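Local coordinates for protein dipicolinate synthase subunit A (Bacillus halodurans, PDB 3D4O) that probably forms, together with a second subunit, the enzyme that oxidises dihydrodipicolinate to dipicolinate, the calcium-chelating acid of bacterial spores, using a nicotinamide dinucleotide, at residues 158-163 and 169-174; 238-243 and 248-253. All coordinates share one frame; numbering follows the deposited sequence.

Contact 1 (158-163 and 169-174); sequences VAVLGL and SVARKF. With EDO (1,2-ethanediol), chain L.
The first strand of a Rossmann-type nucleotide-binding fold and the helix after it meet where Val158 and Val160 face Val170, Ala171 and Phe174. Val160 reaches in with CG2, the branch beside its own backbone N, while CG1 stands anti to that N (chi1 177°). That single methyl lies 3.8 Å from Ala171 CB and equally close to the CA of that residue, so the short alanine lets strand and helix backbones approach; the Val160 and Ala171 CA atoms are 6.1 Å apart. Val160 CG2 also meets Val170 CG1 at 3.9 Å, one residue earlier on the helix. Towards the start of the strand, Val158 CG1 touches the ring of Phe174 obliquely, 4.0 Å from CD1, the two side chains crossing at about a right angle. No hydrogen bond joins the segments: the seam is wholly apolar and buried. In the beta-alpha-beta unit made of strand 157-161, helix 165-176 and strand 180-185, the axes of strand 158-161 and helix segment 169-174 run nearly antiparallel, at 168° and 8.8 Å. Gly162 follows the strand and opens a GxGxxG sequence with Gly164 and Gly167, consistent with a dinucleotide-binding turn. Phe174 also packs on Ile218 of the neighbouring strand and on Thr141 and Ile142 of helix 127-148, and Ala171 on Val183. On the outer side of the helix, a 1,2-ethanediol, probably picked up from the crystallisation solution, gives a weak hydrogen bond from O2 to Arg172 O (2.9 Å).

Contact 2 (238-243 and 248-253); sequences TFVIDL and GGTDFR
Asp242 meets the 248-253 segment through one carboxylate oxygen, OD2, which takes two hydrogen bonds. Gly249 N gives a nearly straight one (2.7 Å, 176°) to the syn lone pair of Asp242 OD2. Thr250 OG1 donates the other to Asp242 OD2 at 3.0 Å, coming from above the carboxylate plane, 55° out of it. With CG anti to the backbone N (chi1 -160°), the carboxylate is carried from the strand end to the loop. Gly248 CA lies 3.5 Å from OD2 of Asp242, and the backbone runs on from there to the donor Gly249 N. The Phe252 ring brings CZ obliquely to Asp242 OD2, and Thr250 CB sits over one of its faces, displaced toward the rim. This is the strand-to-helix turn of a beta-alpha-beta unit, strand 239-242, helix 252-257 and strand 261-264, in the Rossmann-type sheet. Two residues earlier on the strand, Val240 CG1 touches Thr250 OG1 at 3.9 Å. The second Asp242 oxygen, OD1, is held by Asn219 ND2 and Ala244 N, so both ends of the buried carboxylate have partners and its rotation is fixed. Asp251 stands at the N-cap of the helix, its OD1 bonded to Tyr254 N, while Phe252 packs on Ala262 and Leu264 of the next strand.

Contacts 1 and 2 come in series along the chain, the first closing before the second opens, with centres about 15 Å apart. Each joins a strand of the same six-stranded parallel sheet to what follows it: helix 165-176 after strand 157-161, and the loop and start of helix 252-257 after strand 239-242. Strand 216-219 lies between those two strands, and its Ile218 packs on contact 1 while its Asn219 bonds to Asp242 in contact 2. The two contacts touch directly where Val170 CG2 meets Leu243 CD1 at 4.0 Å. Contact 2 and the glycine-rich turn that follows the strand of contact 1 lie at the C-terminal ends of the strands, where Rossmann folds usually bind their dinucleotide.

Contact 1 (158-163 and 169-174)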
loop_
_atom_site.group_PDB
_atom_site.type_symbol
_atom_site.label_atom_id
_atom_site.label_comp_id
_atom_site.label_asym_id
_atom_site.label_seq_id
_atom_site.Cartn_x
_atom_site.Cartn_y
_atom_site.Cartn_z
ATOM N N VAL C 158 -7.297 14.042 1.649
ATOM C CA VAL C 158 -6.960 13.228 2.820
ATOM C C VAL C 158 -6.884 14.047 4.068
ATOM O O VAL C 158 -6.231 15.073 4.100
ATOM C CB VAL C 158 -5.570 12.537 2.621
ATOM C CG1 VAL C 158 -5.117 11.773 3.899
ATOM C CG2 VAL C 158 -5.616 11.619 1.400
ATOM N N ALA C 159 -7.601 13.605 5.084
ATOM C CA ALA C 159 -7.600 14.252 6.408
ATOM C C ALA C 159 -6.912 13.353 7.395
ATOM O O ALA C 159 -7.087 12.116 7.360
ATOM C CB ALA C 159 -8.997 14.521 6.907
ATOM N N VAL C 160 -6.070 13.975 8.211
ATOM C CA VAL C 160 -5.459 13.295 9.361
ATOM C C VAL C 160 -5.965 14.032 10.593
ATOM O O VAL C 160 -5.981 15.271 10.641
ATOM C CB VAL C 160 -3.930 13.284 9.368
ATOM C CG1 VAL C 160 -3.424 12.622 10.662
ATOM C CG2 VAL C 160 -3.329 12.564 8.151
ATOM N N LEU C 161 -6.414 13.274 11.580
ATOM C CA LEU C 161 -6.956 13.856 12.816
ATOM C C LEU C 161 -5.905 13.649 13.885
ATOM O O LEU C 161 -5.550 12.512 14.214
ATOM C CB LEU C 161 -8.267 13.201 13.215
ATOM C CG LEU C 161 -9.354 13.247 12.141
ATOM C CD1 LEU C 161 -10.630 12.567 12.651
ATOM C CD2 LEU C 161 -9.662 14.652 11.641
ATOM N N GLY C 162 -5.347 14.771 14.319
ATOM C CA GLY C 162 -4.309 14.814 15.345
ATOM C C GLY C 162 -2.940 15.089 14.785
ATOM O O GLY C 162 -2.579 14.578 13.723
ATOM N N LEU C 163 -2.193 15.953 15.468
ATOM C CA LEU C 163 -0.848 16.223 15.040
ATOM C C LEU C 163 0.131 15.885 16.178
ATOM O O LEU C 163 1.067 16.631 16.504
ATOM C CB LEU C 163 -0.651 17.623 14.497
ATOM C CG LEU C 163 0.666 17.669 13.710
ATOM C CD1 LEU C 163 0.462 17.409 12.184
ATOM C CD2 LEU C 163 1.324 18.980 13.904
ATOM N N SER C 169 3.803 12.287 11.400
ATOM C CA SER C 169 4.540 11.426 10.444
ATOM C C SER C 169 3.647 10.951 9.308
ATOM O O SER C 169 4.068 10.808 8.165
ATOM C CB SER C 169 5.056 10.177 11.152
ATOM O OG SER C 169 5.966 10.538 12.162
ATOM N N VAL C 170 2.411 10.704 9.678
ATOM C CA VAL C 170 1.394 10.178 8.775
ATOM C C VAL C 170 0.997 11.247 7.777
ATOM O O VAL C 170 0.986 11.026 6.576
ATOM C CB VAL C 170 0.169 9.633 9.532
ATOM C CG1 VAL C 170 -1.053 9.484 8.597
ATOM C CG2 VAL C 170 0.527 8.290 10.226
ATOM N N ALA C 171 0.722 12.429 8.285
ATOM C CA ALA C 171 0.278 13.529 7.422
ATOM C C ALA C 171 1.383 13.917 6.424
ATOM O O ALA C 171 1.138 14.074 5.222
ATOM C CB ALA C 171 -0.156 14.708 8.253
ATOM N N ARG C 172 2.612 13.951 6.911
ATOM C CA ARG C 172 3.774 14.342 6.107
ATOM C C ARG C 172 3.938 13.420 4.883
ATOM O O ARG C 172 4.217 13.851 3.769
ATOM C CB ARG C 172 5.043 14.350 6.987
ATOM C CG ARG C 172 6.292 14.937 6.332
ATOM C CD ARG C 172 7.488 15.128 7.336
ATOM N NE ARG C 172 7.588 16.423 8.052
ATOM C CZ ARG C 172 7.449 16.583 9.377
ATOM N NH1 ARG C 172 7.175 15.526 10.126
ATOM N NH2 ARG C 172 7.620 17.798 9.960
ATOM N N LYS C 173 3.755 12.145 5.119
ATOM C CA LYS C 173 3.881 11.135 4.075
ATOM C C LYS C 173 2.704 11.144 3.077
ATOM O O LYS C 173 2.888 10.895 1.919
ATOM C CB LYS C 173 4.117 9.743 4.663
ATOM C CG LYS C 173 5.567 9.625 5.097
ATOM C CD LYS C 173 5.947 8.275 5.687
ATOM C CE LYS C 173 7.507 8.084 5.698
ATOM N NZ LYS C 173 8.367 9.039 6.416
ATOM N N PHE C 174 1.494 11.421 3.518
ATOM C CA PHE C 174 0.410 11.467 2.550
ATOM C C PHE C 174 0.640 12.663 1.628
ATOM O O PHE C 174 0.438 12.580 0.405
ATOM C CB PHE C 174 -0.976 11.459 3.192
ATOM C CG PHE C 174 -1.487 10.084 3.438
ATOM C CD1 PHE C 174 -2.202 9.419 2.449
ATOM C CD2 PHE C 174 -1.214 9.426 4.616
ATOM C CE1 PHE C 174 -2.642 8.135 2.641
ATOM C CE2 PHE C 174 -1.665 8.155 4.822
ATOM C CZ PHE C 174 -2.391 7.497 3.837
HETATM C C1 EDO L . 4.400 18.274 4.297
HETATM O O1 EDO L . 5.293 19.193 4.934
HETATM C C2 EDO L . 4.982 17.834 2.952
HETATM O O2 EDO L . 5.232 16.437 3.019
#

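Contact 2 (238-243 and 248-253)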
loop_
_atom_site.group_PDB
_atom_site.type_symbol
_atom_site.label_atom_id
_atom_site.label_comp_id
_atom_site.label_asym_id
_atom_site.label_seq_id
_atom_site.Cartn_x
_atom_site.Cartn_y
_atom_site.Cartn_z
ATOM N N THR C 238 -15.754 7.119 1.412
ATOM C CA THR C 238 -14.638 7.457 2.288
ATOM C C THR C 238 -14.090 6.224 3.001
ATOM O O THR C 238 -14.823 5.329 3.387
ATOM C CB THR C 238 -14.995 8.487 3.333
ATOM O OG1 THR C 238 -15.625 9.594 2.703
ATOM C CG2 THR C 238 -13.732 8.990 4.015
ATOM N N PHE C 239 -12.776 6.213 3.160
ATOM C CA PHE C 239 -12.095 5.139 3.892
ATOM C C PHE C 239 -11.514 5.728 5.180
ATOM O O PHE C 239 -10.708 6.656 5.158
ATOM C CB PHE C 239 -11.023 4.517 3.009
ATOM C CG PHE C 239 -10.250 3.381 3.655
ATOM C CD1 PHE C 239 -10.854 2.510 4.528
ATOM C CD2 PHE C 239 -8.939 3.154 3.303
ATOM C CE1 PHE C 239 -10.147 1.483 5.091
ATOM C CE2 PHE C 239 -8.237 2.103 3.828
ATOM C CZ PHE C 239 -8.851 1.252 4.720
ATOM N N VAL C 240 -11.969 5.207 6.305
ATOM C CA VAL C 240 -11.479 5.682 7.600
ATOM C C VAL C 240 -10.505 4.666 8.179
ATOM O O VAL C 240 -10.869 3.534 8.417
ATOM C CB VAL C 240 -12.587 5.860 8.658
ATOM C CG1 VAL C 240 -11.940 6.182 10.021
ATOM C CG2 VAL C 240 -13.626 6.942 8.243
ATOM N N ILE C 241 -9.269 5.093 8.383
ATOM C CA ILE C 241 -8.246 4.242 8.976
ATOM C C ILE C 241 -7.993 4.769 10.384
ATOM O O ILE C 241 -7.515 5.888 10.547
ATOM C CB ILE C 241 -6.937 4.228 8.145
ATOM C CG1 ILE C 241 -7.149 3.593 6.756
ATOM C CG2 ILE C 241 -5.868 3.386 8.833
ATOM C CD1 ILE C 241 -5.872 3.626 5.843
ATOM N N ASP C 242 -8.387 3.989 11.389
ATOM C CA ASP C 242 -8.250 4.386 12.805
ATOM C C ASP C 242 -7.035 3.740 13.463
ATOM O O ASP C 242 -6.968 2.525 13.706
ATOM C CB ASP C 242 -9.517 4.103 13.576
ATOM C CG ASP C 242 -9.614 4.906 14.845
ATOM O OD1 ASP C 242 -8.610 5.505 15.284
ATOM O OD2 ASP C 242 -10.712 4.920 15.411
ATOM N N LEU C 243 -6.059 4.610 13.710
ATOM C CA LEU C 243 -4.789 4.235 14.254
ATOM C C LEU C 243 -4.779 4.386 15.763
ATOM O O LEU C 243 -3.860 3.914 16.406
ATOM C CB LEU C 243 -3.662 5.088 13.638
ATOM C CG LEU C 243 -3.417 4.906 12.146
ATOM C CD1 LEU C 243 -2.248 5.765 11.742
ATOM C CD2 LEU C 243 -3.152 3.426 11.833
ATOM N N GLY C 248 -10.281 3.019 19.782
ATOM C CA GLY C 248 -10.053 3.994 18.725
ATOM C C GLY C 248 -10.815 5.270 18.961
ATOM O O GLY C 248 -11.106 5.626 20.091
ATOM N N GLY C 249 -11.170 5.937 17.874
ATOM C CA GLY C 249 -11.859 7.226 17.947
ATOM C C GLY C 249 -12.969 7.389 16.940
ATOM O O GLY C 249 -13.299 8.494 16.524
ATOM N N THR C 250 -13.561 6.270 16.570
ATOM C CA THR C 250 -14.611 6.248 15.555
ATOM C C THR C 250 -15.867 5.523 15.983
ATOM O O THR C 250 -15.822 4.534 16.694
ATOM C CB THR C 250 -14.061 5.562 14.262
ATOM O OG1 THR C 250 -12.883 6.246 13.841
ATOM C CG2 THR C 250 -15.090 5.546 13.117
ATOM N N ASP C 251 -16.996 6.044 15.530
ATOM C CA ASP C 251 -18.287 5.362 15.750
ATOM C C ASP C 251 -18.438 4.288 14.673
ATOM O O ASP C 251 -19.104 4.486 13.639
ATOM C CB ASP C 251 -19.456 6.317 15.673
ATOM C CG ASP C 251 -20.762 5.686 16.167
ATOM O OD1 ASP C 251 -20.839 4.453 16.278
ATOM O OD2 ASP C 251 -21.700 6.441 16.447
ATOM N N PHE C 252 -17.765 3.171 14.933
ATOM C CA PHE C 252 -17.720 2.023 14.016
ATOM C C PHE C 252 -19.086 1.432 13.760
ATOM O O PHE C 252 -19.333 0.886 12.688
ATOM C CB PHE C 252 -16.774 0.912 14.503
ATOM C CG PHE C 252 -15.320 1.326 14.556
ATOM C CD1 PHE C 252 -14.602 1.536 13.389
ATOM C CD2 PHE C 252 -14.674 1.493 15.772
ATOM C CE1 PHE C 252 -13.283 1.919 13.441
ATOM C CE2 PHE C 252 -13.352 1.868 15.831
ATOM C CZ PHE C 252 -12.657 2.089 14.673
ATOM N N ARG C 253 -19.983 1.559 14.728
ATOM C CA ARG C 253 -21.300 0.980 14.559
ATOM C C ARG C 253 -22.041 1.835 13.537
ATOM O O ARG C 253 -22.677 1.323 12.618
ATOM C CB ARG C 253 -22.065 0.859 15.892
#